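Local coordinates for protein MFP2B (Ascaris suum, PDB 2BJR) that enhances polymerization of the major sperm protein MSP in the amoeboid motility of nematode sperm and also binds zinc, at residues 113-122 and 132-143. Sequence-based numbering, arbitrary orientation.
Sequences RCGDSFPILW and GYADNKTEIARF. With SO4 (sulfate ion), chain E.
The Phe118 ring carries the methyl of Ala134 over one face, off-centre on the ring: CB lies 3.7 Å from the ring centroid, a CH-pi contact. A chi1 of 53° tucks CG in over the main chain, and the ring folds back across its cross-strand partner instead of extending from the sheet. Farther along, Trp122 presents the edge of its six-membered ring to a face of Phe143, with CE3 over that face; the centroids are 5.3 Å apart and the planes meet at 53°, a tilted edge-to-face pair. At the pyrrole edge of Trp122, NE1 donates to O1 and O2 of a sulfate, probably acquired from the crystallisation liquor. Between the two aromatic contacts, CG2 of Ile120 packs against CB of Ala141, CB of Ala134 and CZ of Phe143.

The backbones pair as an antiparallel ladder. Phe118 and Ala134 exchange two hydrogen bonds, as do Ile120 and Gly132, and Asn136 N continues the series to Asp116 O at 2.7 Å.

Beyond the ladder, NE and NH2 of Arg113 both donate to Gly115 O, which lies in the guanidinium plane, and the same NH2 forms a long salt bridge to Asp116 OD1. The Lys137 side chain runs roughly perpendicular to that of Asp116, its bent chain passing CD and CE 3.0 Å from Asp116 OD2 before NZ makes the salt bridge at 3.2 Å. Asp116 thus links two cations, which would probably stabilise its charged form. Asp135 OD1 accepts from Lys137 N, an Asx turn, and from Thr138 N on the opposite face of its carboxylate, completing an Asx motif at the start of the turn between strands 130-135 and 140-145.

Strands 117-122, 130-135 and 140-145 form consecutive antiparallel hairpins, which strand 148-153 extends. Pro119 and Tyr133 touch His46 of strand 43-52, and Ser117 OG bonds to its ND1, joining this sheet to the neighbouring one.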
loop_
_atom_site.group_PDB
_atom_site.type_symbol
_atom_site.label_atom_id
_atom_site.label_comp_id
_atom_site.label_asym_id
_atom_site.label_seq_id
_atom_site.Cartn_x
_atom_site.Cartn_y
_atom_site.Cartn_z
ATOM N N ARG A 113 -16.376 -1.146 14.510
ATOM C CA ARG A 113 -17.708 -1.208 13.897
ATOM C C ARG A 113 -18.279 0.183 13.717
ATOM O O ARG A 113 -17.854 1.128 14.404
ATOM C CB ARG A 113 -18.651 -2.037 14.743
ATOM C CG ARG A 113 -18.936 -1.399 16.089
ATOM C CD ARG A 113 -19.675 -2.318 17.018
ATOM N NE ARG A 113 -21.023 -2.589 16.506
ATOM C CZ ARG A 113 -21.857 -3.447 17.048
ATOM N NH1 ARG A 113 -21.479 -4.152 18.108
ATOM N NH2 ARG A 113 -23.063 -3.638 16.529
ATOM N N CYS A 114 -19.222 0.301 12.791
ATOM C CA CYS A 114 -20.102 1.481 12.668
ATOM C C CYS A 114 -21.510 0.965 12.624
ATOM O O CYS A 114 -21.910 0.295 11.691
ATOM C CB CYS A 114 -19.784 2.320 11.441
ATOM S SG CYS A 114 -18.071 2.868 11.312
ATOM N N GLY A 115 -22.244 1.172 13.702
ATOM C CA GLY A 115 -23.580 0.605 13.793
ATOM C C GLY A 115 -23.500 -0.901 13.683
ATOM O O GLY A 115 -22.717 -1.567 14.368
ATOM N N ASP A 116 -24.230 -1.472 12.763
ATOM C CA ASP A 116 -24.208 -2.921 12.639
ATOM C C ASP A 116 -23.203 -3.412 11.566
ATOM O O ASP A 116 -23.136 -4.586 11.320
ATOM C CB ASP A 116 -25.594 -3.454 12.281
ATOM C CG ASP A 116 -26.540 -3.555 13.496
ATOM O OD1 ASP A 116 -26.098 -3.702 14.650
ATOM O OD2 ASP A 116 -27.760 -3.582 13.326
ATOM N N SER A 117 -22.427 -2.513 10.981
ATOM C CA SER A 117 -21.531 -2.894 9.890
ATOM C C SER A 117 -20.111 -2.946 10.430
ATOM O O SER A 117 -19.682 -2.057 11.190
ATOM C CB SER A 117 -21.648 -1.918 8.763
ATOM O OG SER A 117 -20.613 -2.057 7.797
ATOM N N PHE A 118 -19.377 -3.977 10.027
ATOM C CA PHE A 118 -17.944 -3.953 10.240
ATOM C C PHE A 118 -17.170 -4.427 9.025
ATOM O O PHE A 118 -17.637 -5.308 8.293
ATOM C CB PHE A 118 -17.538 -4.746 11.420
ATOM C CG PHE A 118 -18.028 -6.116 11.452
ATOM C CD1 PHE A 118 -17.186 -7.179 11.160
ATOM C CD2 PHE A 118 -19.303 -6.393 11.922
ATOM C CE1 PHE A 118 -17.642 -8.491 11.260
ATOM C CE2 PHE A 118 -19.760 -7.697 12.007
ATOM C CZ PHE A 118 -18.945 -8.739 11.696
ATOM N N PRO A 119 -16.016 -3.838 8.798
ATOM C CA PRO A 119 -15.168 -4.308 7.693
ATOM C C PRO A 119 -14.780 -5.763 7.829
ATOM O O PRO A 119 -14.540 -6.243 8.961
ATOM C CB PRO A 119 -13.949 -3.402 7.786
ATOM C CG PRO A 119 -14.435 -2.186 8.509
ATOM C CD PRO A 119 -15.427 -2.678 9.504
ATOM N N ILE A 120 -14.719 -6.469 6.699
ATOM C CA ILE A 120 -14.267 -7.847 6.660
ATOM C C ILE A 120 -13.432 -8.055 5.389
ATOM O O ILE A 120 -13.830 -7.657 4.284
ATOM C CB ILE A 120 -15.431 -8.823 6.825
ATOM C CG1 ILE A 120 -14.935 -10.249 6.984
ATOM C CG2 ILE A 120 -16.455 -8.713 5.710
ATOM C CD1 ILE A 120 -16.056 -11.195 7.484
ATOM N N LEU A 121 -12.245 -8.606 5.592
ATOM C CA LEU A 121 -11.304 -8.888 4.511
ATOM C C LEU A 121 -11.253 -10.366 4.194
ATOM O O LEU A 121 -10.844 -11.183 4.992
ATOM C CB LEU A 121 -9.921 -8.371 4.898
ATOM C CG LEU A 121 -8.873 -8.565 3.810
ATOM C CD1 LEU A 121 -9.125 -7.726 2.565
ATOM C CD2 LEU A 121 -7.537 -8.211 4.410
ATOM N N TRP A 122 -11.673 -10.691 2.984
ATOM C CA TRP A 122 -11.573 -12.018 2.419
ATOM C C TRP A 122 -10.171 -12.156 1.832
ATOM O O TRP A 122 -9.972 -12.062 0.649
ATOM C CB TRP A 122 -12.661 -12.199 1.363
ATOM C CG TRP A 122 -12.872 -13.574 0.809
ATOM C CD1 TRP A 122 -12.182 -14.726 1.104
ATOM C CD2 TRP A 122 -13.851 -13.935 -0.155
ATOM N NE1 TRP A 122 -12.653 -15.768 0.344
ATOM C CE2 TRP A 122 -13.695 -15.314 -0.425
ATOM C CE3 TRP A 122 -14.847 -13.225 -0.834
ATOM C CZ2 TRP A 122 -14.503 -15.992 -1.350
ATOM C CZ3 TRP A 122 -15.635 -13.885 -1.736
ATOM C CH2 TRP A 122 -15.479 -15.262 -1.977
ATOM N N GLY A 132 -14.888 -6.115 2.199
ATOM C CA GLY A 132 -16.327 -5.839 2.190
ATOM C C GLY A 132 -16.843 -5.529 3.590
ATOM O O GLY A 132 -16.074 -5.088 4.445
ATOM N N TYR A 133 -18.107 -5.811 3.843
ATOM C CA TYR A 133 -18.683 -5.633 5.183
ATOM C C TYR A 133 -19.531 -6.759 5.592
ATOM O O TYR A 133 -20.171 -7.407 4.762
ATOM C CB TYR A 133 -19.424 -4.306 5.353
ATOM C CG TYR A 133 -20.876 -4.286 4.896
ATOM C CD1 TYR A 133 -21.917 -4.492 5.806
ATOM C CD2 TYR A 133 -21.203 -4.131 3.553
ATOM C CE1 TYR A 133 -23.273 -4.499 5.401
ATOM C CE2 TYR A 133 -22.575 -4.145 3.141
ATOM C CZ TYR A 133 -23.582 -4.318 4.091
ATOM O OH TYR A 133 -24.901 -4.320 3.676
ATOM N N ALA A 134 -19.533 -6.984 6.901
ATOM C CA ALA A 134 -20.399 -7.962 7.516
ATOM C C ALA A 134 -21.469 -7.208 8.331
ATOM O O ALA A 134 -21.203 -6.157 8.922
ATOM C CB ALA A 134 -19.639 -8.885 8.363
ATOM N N ASP A 135 -22.667 -7.753 8.311
ATOM C CA ASP A 135 -23.809 -7.176 9.059
ATOM C C ASP A 135 -23.925 -7.945 10.349
ATOM O O ASP A 135 -24.069 -9.173 10.371
ATOM C CB ASP A 135 -25.077 -7.281 8.251
ATOM C CG ASP A 135 -26.269 -6.658 8.959
ATOM O OD1 ASP A 135 -26.775 -7.217 9.927
ATOM O OD2 ASP A 135 -26.769 -5.620 8.592
ATOM N N ASN A 136 -23.856 -7.214 11.444
ATOM C CA ASN A 136 -23.940 -7.799 12.759
ATOM C C ASN A 136 -25.231 -8.570 13.032
ATOM O O ASN A 136 -25.228 -9.513 13.766
ATOM C CB ASN A 136 -23.848 -6.702 13.812
ATOM C CG ASN A 136 -23.679 -7.256 15.156
ATOM O OD1 ASN A 136 -22.847 -8.157 15.358
ATOM N ND2 ASN A 136 -24.493 -6.788 16.093
ATOM N N LYS A 137 -26.310 -8.155 12.435
ATOM C CA LYS A 137 -27.598 -8.814 12.698
ATOM C C LYS A 137 -27.734 -10.106 11.875
ATOM O O LYS A 137 -28.046 -11.166 12.433
ATOM C CB LYS A 137 -28.767 -7.875 12.407
ATOM C CG LYS A 137 -28.741 -6.500 13.077
ATOM C CD LYS A 137 -29.876 -5.591 12.484
ATOM C CE LYS A 137 -30.585 -4.680 13.556
ATOM N NZ LYS A 137 -30.913 -3.282 13.043
ATOM N N THR A 138 -27.474 -10.037 10.566
ATOM C CA THR A 138 -27.670 -11.219 9.713
ATOM C C THR A 138 -26.475 -12.137 9.643
ATOM O O THR A 138 -26.631 -13.275 9.216
ATOM C CB THR A 138 -28.006 -10.829 8.276
ATOM O OG1 THR A 138 -26.967 -9.963 7.756
ATOM C CG2 THR A 138 -29.295 -10.021 8.213
ATOM N N GLU A 139 -25.301 -11.664 10.063
ATOM C CA GLU A 139 -24.028 -12.367 9.894
ATOM C C GLU A 139 -23.765 -12.776 8.420
ATOM O O GLU A 139 -23.202 -13.832 8.159
ATOM C CB GLU A 139 -23.938 -13.577 10.812
ATOM C CG GLU A 139 -24.534 -13.266 12.188
ATOM C CD GLU A 139 -24.149 -14.214 13.292
ATOM O OE1 GLU A 139 -23.402 -15.186 13.095
ATOM O OE2 GLU A 139 -24.619 -13.957 14.397
ATOM N N ILE A 140 -24.161 -11.916 7.494
ATOM C CA ILE A 140 -23.849 -12.081 6.080
ATOM C C ILE A 140 -22.761 -11.071 5.769
ATOM O O ILE A 140 -22.853 -9.897 6.165
ATOM C CB ILE A 140 -25.069 -11.830 5.205
ATOM C CG1 ILE A 140 -26.121 -12.900 5.465
ATOM C CG2 ILE A 140 -24.715 -11.790 3.717
ATOM C CD1 ILE A 140 -27.397 -12.566 4.838
ATOM N N ALA A 141 -21.748 -11.531 5.050
ATOM C CA ALA A 141 -20.712 -10.678 4.476
ATOM C C ALA A 141 -20.975 -10.392 2.988
ATOM O O ALA A 141 -21.326 -11.265 2.227
ATOM C CB ALA A 141 -19.340 -11.305 4.650
ATOM N N ARG A 142 -20.760 -9.164 2.578
ATOM C CA ARG A 142 -20.989 -8.753 1.233
ATOM C C ARG A 142 -19.754 -8.066 0.668
ATOM O O ARG A 142 -19.134 -7.245 1.342
ATOM C CB ARG A 142 -22.095 -7.732 1.184
ATOM C CG ARG A 142 -23.437 -8.351 1.372
ATOM C CD ARG A 142 -24.493 -7.270 1.414
ATOM N NE ARG A 142 -25.818 -7.879 1.359
ATOM C CZ ARG A 142 -26.484 -8.301 2.416
ATOM N NH1 ARG A 142 -25.965 -8.194 3.620
ATOM N NH2 ARG A 142 -27.684 -8.854 2.266
ATOM N N PHE A 143 -19.470 -8.380 -0.584
ATOM C CA PHE A 143 -18.297 -7.879 -1.296
ATOM C C PHE A 143 -18.701 -7.401 -2.664
ATOM O O PHE A 143 -19.387 -8.128 -3.397
ATOM C CB PHE A 143 -17.245 -8.989 -1.427
ATOM C CG PHE A 143 -16.863 -9.616 -0.115
ATOM C CD1 PHE A 143 -17.595 -10.673 0.406
ATOM C CD2 PHE A 143 -15.798 -9.127 0.619
ATOM C CE1 PHE A 143 -17.253 -11.232 1.615
ATOM C CE2 PHE A 143 -15.476 -9.659 1.830
ATOM C CZ PHE A 143 -16.174 -10.704 2.330
HETATM S S SO4 E . -11.830 -19.425 -0.212
HETATM O O1 SO4 E . -11.662 -18.651 1.023
HETATM O O2 SO4 E . -12.095 -18.481 -1.276
HETATM O O3 SO4 E . -10.572 -20.180 -0.413
HETATM O O4 SO4 E . -12.925 -20.347 -0.034
#